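Local coordinates for ribonuclease VapC (Haemophilus influenzae, PDB 6NKL), which probably acts as the magnesium-dependent ribonuclease toxin of a toxin–antitoxin system, at residues B[34-37]-B[38-42]; B[11-15]-B[16-20]. All blocks are in the same frame, centred on the assembly; numbering follows the deposited sequence.

Contact 1 (B[34-37]-B[38-42]); sequences LVMS and FITYA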
loop_
_atom_site.group_PDB
_atom_site.type_symbol
_atom_site.label_atom_id
_atom_site.label_comp_id
_atom_site.label_asym_id
_atom_site.label_seq_id
_atom_site.Cartn_x
_atom_site.Cartn_y
_atom_site.Cartn_z
ATOM N N LEU B 34 -14.662 -2.556 -14.466
ATOM C CA LEU B 34 -14.733 -2.149 -13.074
ATOM C C LEU B 34 -13.785 -3.003 -12.247
ATOM O O LEU B 34 -13.822 -4.237 -12.316
ATOM C CB LEU B 34 -16.157 -2.287 -12.532
ATOM C CG LEU B 34 -17.281 -1.505 -13.217
ATOM C CD1 LEU B 34 -18.600 -1.774 -12.485
ATOM C CD2 LEU B 34 -16.990 -0.038 -13.255
ATOM N N VAL B 35 -12.969 -2.348 -11.435
ATOM C CA VAL B 35 -11.981 -3.016 -10.604
ATOM C C VAL B 35 -11.926 -2.295 -9.269
ATOM O O VAL B 35 -12.461 -1.197 -9.113
ATOM C CB VAL B 35 -10.563 -3.009 -11.232
ATOM C CG1 VAL B 35 -10.567 -3.828 -12.484
ATOM C CG2 VAL B 35 -10.106 -1.570 -11.465
ATOM N N MET B 36 -11.170 -2.887 -8.341
ATOM C CA MET B 36 -10.858 -2.270 -7.065
ATOM C C MET B 36 -9.392 -2.505 -6.788
ATOM O O MET B 36 -8.810 -3.471 -7.274
ATOM C CB MET B 36 -11.709 -2.839 -5.916
ATOM C CG MET B 36 -11.368 -4.225 -5.515
ATOM S SD MET B 36 -12.332 -4.743 -4.083
ATOM C CE MET B 36 -13.921 -4.973 -4.810
ATOM N N SER B 37 -8.792 -1.596 -6.034
ATOM C CA SER B 37 -7.409 -1.787 -5.620
ATOM C C SER B 37 -7.346 -2.868 -4.544
ATOM O O SER B 37 -8.316 -3.104 -3.800
ATOM C CB SER B 37 -6.813 -0.459 -5.127
ATOM O OG SER B 37 -5.560 -0.621 -4.475
ATOM N N PHE B 38 -6.204 -3.563 -4.501
ATOM C CA PHE B 38 -5.897 -4.466 -3.390
ATOM C C PHE B 38 -6.040 -3.784 -2.039
ATOM O O PHE B 38 -6.351 -4.444 -1.043
ATOM C CB PHE B 38 -4.480 -5.026 -3.519
ATOM C CG PHE B 38 -3.404 -4.052 -3.141
ATOM C CD1 PHE B 38 -3.015 -3.057 -4.017
ATOM C CD2 PHE B 38 -2.772 -4.148 -1.913
ATOM C CE1 PHE B 38 -2.038 -2.149 -3.672
ATOM C CE2 PHE B 38 -1.782 -3.256 -1.568
ATOM C CZ PHE B 38 -1.414 -2.254 -2.437
ATOM N N ILE B 39 -5.805 -2.469 -1.977
ATOM C CA ILE B 39 -6.012 -1.735 -0.737
ATOM C C ILE B 39 -7.431 -1.927 -0.266
ATOM O O ILE B 39 -7.684 -2.306 0.881
ATOM C CB ILE B 39 -5.714 -0.235 -0.928
ATOM C CG1 ILE B 39 -4.240 -0.044 -1.327
ATOM C CG2 ILE B 39 -6.116 0.528 0.319
ATOM C CD1 ILE B 39 -3.231 -0.224 -0.197
ATOM N N THR B 40 -8.376 -1.661 -1.162
ATOM C CA THR B 40 -9.788 -1.719 -0.826
ATOM C C THR B 40 -10.183 -3.144 -0.459
ATOM O O THR B 40 -10.951 -3.369 0.481
ATOM C CB THR B 40 -10.624 -1.186 -2.004
ATOM O OG1 THR B 40 -10.363 0.218 -2.212
ATOM C CG2 THR B 40 -12.144 -1.385 -1.752
ATOM N N TYR B 41 -9.641 -4.124 -1.174
ATOM C CA TYR B 41 -9.956 -5.514 -0.866
ATOM C C TYR B 41 -9.484 -5.865 0.542
ATOM O O TYR B 41 -10.160 -6.579 1.282
ATOM C CB TYR B 41 -9.302 -6.401 -1.926
ATOM C CG TYR B 41 -9.445 -7.892 -1.771
ATOM C CD1 TYR B 41 -10.686 -8.470 -1.664
ATOM C CD2 TYR B 41 -8.320 -8.733 -1.811
ATOM C CE1 TYR B 41 -10.837 -9.824 -1.576
ATOM C CE2 TYR B 41 -8.451 -10.104 -1.694
ATOM C CZ TYR B 41 -9.731 -10.645 -1.596
ATOM O OH TYR B 41 -9.930 -11.996 -1.494
ATOM N N ALA B 42 -8.327 -5.360 0.929
ATOM C CA ALA B 42 -7.833 -5.594 2.281
ATOM C C ALA B 42 -8.769 -4.961 3.310
ATOM O O ALA B 42 -9.037 -5.551 4.363
ATOM C CB ALA B 42 -6.396 -5.058 2.395
HETATM O O HOH W 1 -10.003 0.493 -4.857
#

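Contact 2 (B[11-15]-B[16-20]); sequences IYLMK and NRPKI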
loop_
_atom_site.group_PDB
_atom_site.type_symbol
_atom_site.label_atom_id
_atom_site.label_comp_id
_atom_site.label_asym_id
_atom_site.label_seq_id
_atom_site.Cartn_x
_atom_site.Cartn_y
_atom_site.Cartn_z
ATOM N N ILE B 11 -18.613 1.346 0.229
ATOM C CA ILE B 11 -19.371 1.518 1.465
ATOM C C ILE B 11 -20.698 2.203 1.171
ATOM O O ILE B 11 -21.765 1.760 1.609
ATOM C CB ILE B 11 -18.546 2.340 2.466
ATOM C CG1 ILE B 11 -17.386 1.529 3.015
ATOM C CG2 ILE B 11 -19.415 2.855 3.591
ATOM C CD1 ILE B 11 -16.288 2.410 3.524
ATOM N N TYR B 12 -20.646 3.305 0.431
ATOM C CA TYR B 12 -21.870 3.998 0.047
ATOM C C TYR B 12 -22.860 3.049 -0.604
ATOM O O TYR B 12 -24.058 3.087 -0.314
ATOM C CB TYR B 12 -21.539 5.130 -0.915
ATOM C CG TYR B 12 -22.734 5.974 -1.288
ATOM C CD1 TYR B 12 -23.157 7.012 -0.471
ATOM C CD2 TYR B 12 -23.432 5.738 -2.449
ATOM C CE1 TYR B 12 -24.214 7.790 -0.808
ATOM C CE2 TYR B 12 -24.495 6.518 -2.795
ATOM C CZ TYR B 12 -24.889 7.542 -1.973
ATOM O OH TYR B 12 -25.964 8.328 -2.323
ATOM N N LEU B 13 -22.377 2.184 -1.480
ATOM C CA LEU B 13 -23.276 1.312 -2.224
ATOM C C LEU B 13 -23.835 0.198 -1.359
ATOM O O LEU B 13 -24.876 -0.361 -1.692
ATOM C CB LEU B 13 -22.546 0.736 -3.443
ATOM C CG LEU B 13 -22.414 1.768 -4.544
ATOM C CD1 LEU B 13 -21.504 1.239 -5.585
ATOM C CD2 LEU B 13 -23.786 2.068 -5.104
ATOM N N MET B 14 -23.172 -0.132 -0.255
ATOM C CA MET B 14 -23.748 -1.096 0.666
ATOM C C MET B 14 -24.908 -0.492 1.433
ATOM O O MET B 14 -25.785 -1.229 1.879
ATOM C CB MET B 14 -22.701 -1.580 1.665
ATOM C CG MET B 14 -21.569 -2.336 1.044
ATOM S SD MET B 14 -20.231 -2.679 2.202
ATOM C CE MET B 14 -19.158 -3.581 1.050
ATOM N N LYS B 15 -24.894 0.832 1.633
ATOM C CA LYS B 15 -25.904 1.548 2.401
ATOM C C LYS B 15 -26.988 2.206 1.540
ATOM O O LYS B 15 -27.961 2.712 2.102
ATOM C CB LYS B 15 -25.274 2.677 3.248
ATOM C CG LYS B 15 -24.032 2.379 4.067
ATOM C CD LYS B 15 -23.721 3.556 5.030
ATOM C CE LYS B 15 -22.227 3.668 5.371
ATOM N NZ LYS B 15 -21.875 4.035 6.794
ATOM N N ASN B 16 -26.822 2.274 0.217
ATOM C CA ASN B 16 -27.750 2.998 -0.646
ATOM C C ASN B 16 -27.856 2.336 -2.018
ATOM O O ASN B 16 -26.918 1.688 -2.496
ATOM C CB ASN B 16 -27.325 4.458 -0.835
ATOM C CG ASN B 16 -26.986 5.131 0.464
ATOM O OD1 ASN B 16 -27.823 5.253 1.347
ATOM N ND2 ASN B 16 -25.747 5.565 0.600
ATOM N N ARG B 17 -29.000 2.554 -2.672
ATOM C CA ARG B 17 -29.304 1.974 -3.983
ATOM C C ARG B 17 -29.687 3.088 -4.954
ATOM O O ARG B 17 -30.816 3.140 -5.451
ATOM C CB ARG B 17 -30.438 0.954 -3.848
ATOM C CG ARG B 17 -30.139 -0.427 -4.407
ATOM C CD ARG B 17 -30.363 -1.544 -3.372
ATOM N NE ARG B 17 -31.475 -2.409 -3.756
ATOM C CZ ARG B 17 -31.672 -3.649 -3.313
ATOM N NH1 ARG B 17 -30.824 -4.222 -2.463
ATOM N NH2 ARG B 17 -32.720 -4.325 -3.744
ATOM N N PRO B 18 -28.772 4.007 -5.246
ATOM C CA PRO B 18 -29.191 5.264 -5.875
ATOM C C PRO B 18 -29.252 5.250 -7.395
ATOM O O PRO B 18 -28.467 4.606 -8.095
ATOM C CB PRO B 18 -28.128 6.256 -5.381
ATOM C CG PRO B 18 -26.901 5.418 -5.208
ATOM C CD PRO B 18 -27.324 3.993 -4.950
ATOM N N LYS B 19 -30.213 6.018 -7.901
ATOM C CA LYS B 19 -30.479 6.042 -9.335
ATOM C C LYS B 19 -29.265 6.532 -10.105
ATOM O O LYS B 19 -28.920 5.970 -11.152
ATOM C CB LYS B 19 -31.695 6.927 -9.608
ATOM C CG LYS B 19 -32.134 7.066 -11.069
ATOM C CD LYS B 19 -33.017 8.304 -11.183
ATOM C CE LYS B 19 -33.710 8.434 -12.515
ATOM N NZ LYS B 19 -34.698 9.561 -12.449
ATOM N N ILE B 20 -28.588 7.562 -9.588
ATOM C CA ILE B 20 -27.442 8.142 -10.295
ATOM C C ILE B 20 -26.448 7.042 -10.682
ATOM O O ILE B 20 -25.918 7.030 -11.798
ATOM C CB ILE B 20 -26.781 9.244 -9.438
ATOM C CG1 ILE B 20 -27.677 10.477 -9.252
ATOM C CG2 ILE B 20 -25.553 9.780 -10.118
ATOM C CD1 ILE B 20 -29.006 10.270 -8.433
#

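Contact 1 (B[34-37]-B[38-42])
F38 opens the helix directly after strand 34-37. With F38 CG between the backbone N and the carbonyl carbon (chi1 76°), the ring stands beside S37, CD1 3.6 Å from S37 OG, which approaches it obliquely. One face of the ring is overlaid near its rim by I39 CG1, while W101 of a second subunit meets the same ring edge-to-face, so the start of the helix takes part in the contact between the two copies. At I39 the backbone N donates to S37 OG (3.1 Å, nearly straight at 158°), making S37 the N-cap residue; I39 CG1 also rests 3.5 Å from that oxygen. S37 OG, placed anti to its own backbone N, has a second hydrogen-bond partner in H105 ND1, which ties the cap to helix 97-109. T40 CB points back toward the strand. T40 OG1 and S37 N share a water, each 2.7 Å from the water oxygen; OG1 also bonds T7 OG1, while CG2 reaches the sulfur of M36. Y41 N then closes the first turn by donating to S37 O at 3.1 Å, and Y41 CB packs 4.1 Å from M36 SD, the two side chains crossing obliquely. A42 N continues the helical ladder with a bond to F38 O. The whole is a serine-capped strand-to-helix junction at the C-terminal end of a parallel strand, as in the alpha/beta fold of PIN domains, with T40 close to the predicted magnesium ligand D6.

Contact 2 (B[11-15]-B[16-20])
Three nitrogens crowd round Y12 O in the last turn of the helix: K15 N makes a weak bond to it, N16 N lies 2.9 Å away and N16 ND2 3.1 Å. N16 is where the chain leaves helical geometry, and its amide folds back across the tyrosine. The amide nitrogen stands 3.0 Å above one ring face, displaced toward the CE1 side of the rim, with the two planes 55° apart. Over the same face but farther from it, N16 CB makes a CH-pi contact, 4.3 Å from the ring centroid. The ring is brought under the asparagine by Y12 CG standing anti to the backbone N (chi1 -176°). The exact setting of the amide is doubtful, because N16 OD1 and K15 O, both acceptors, are modelled 2.7 Å apart. P18 approaches from another direction: its CG meets the ring edge at CE2 (3.6 Å), while CD touches L13 CD2 at 4.0 Å. An aromatic side chain of another protein's chain packs on L13, and H116 meets the Y12 ring. The ring thus takes an amide nitrogen over one face and an apolar proline at its edge, so the side-chain part of this surface turn between two helices combines amide–ring and apolar packing.

In the fold
Contact 2 comes first along the chain, joining helix 7-15 to helix 19-26; strand 33-37 follows and leads into helix 38-49 through contact 1. The two centres are 18 Å apart, and the nearest atoms remain about 7 Å from each other. Contact 1 is buried near the middle of the chain, on the five-stranded parallel sheet beside strand 2-5, whereas contact 2 lies at the surface. The chain of another protein packs on several residues of contact 2 and, in contact 1, on L34. Helix 7-15 starts directly after the predicted metal ligand D6, close to contact 1, and ends in the turn of contact 2.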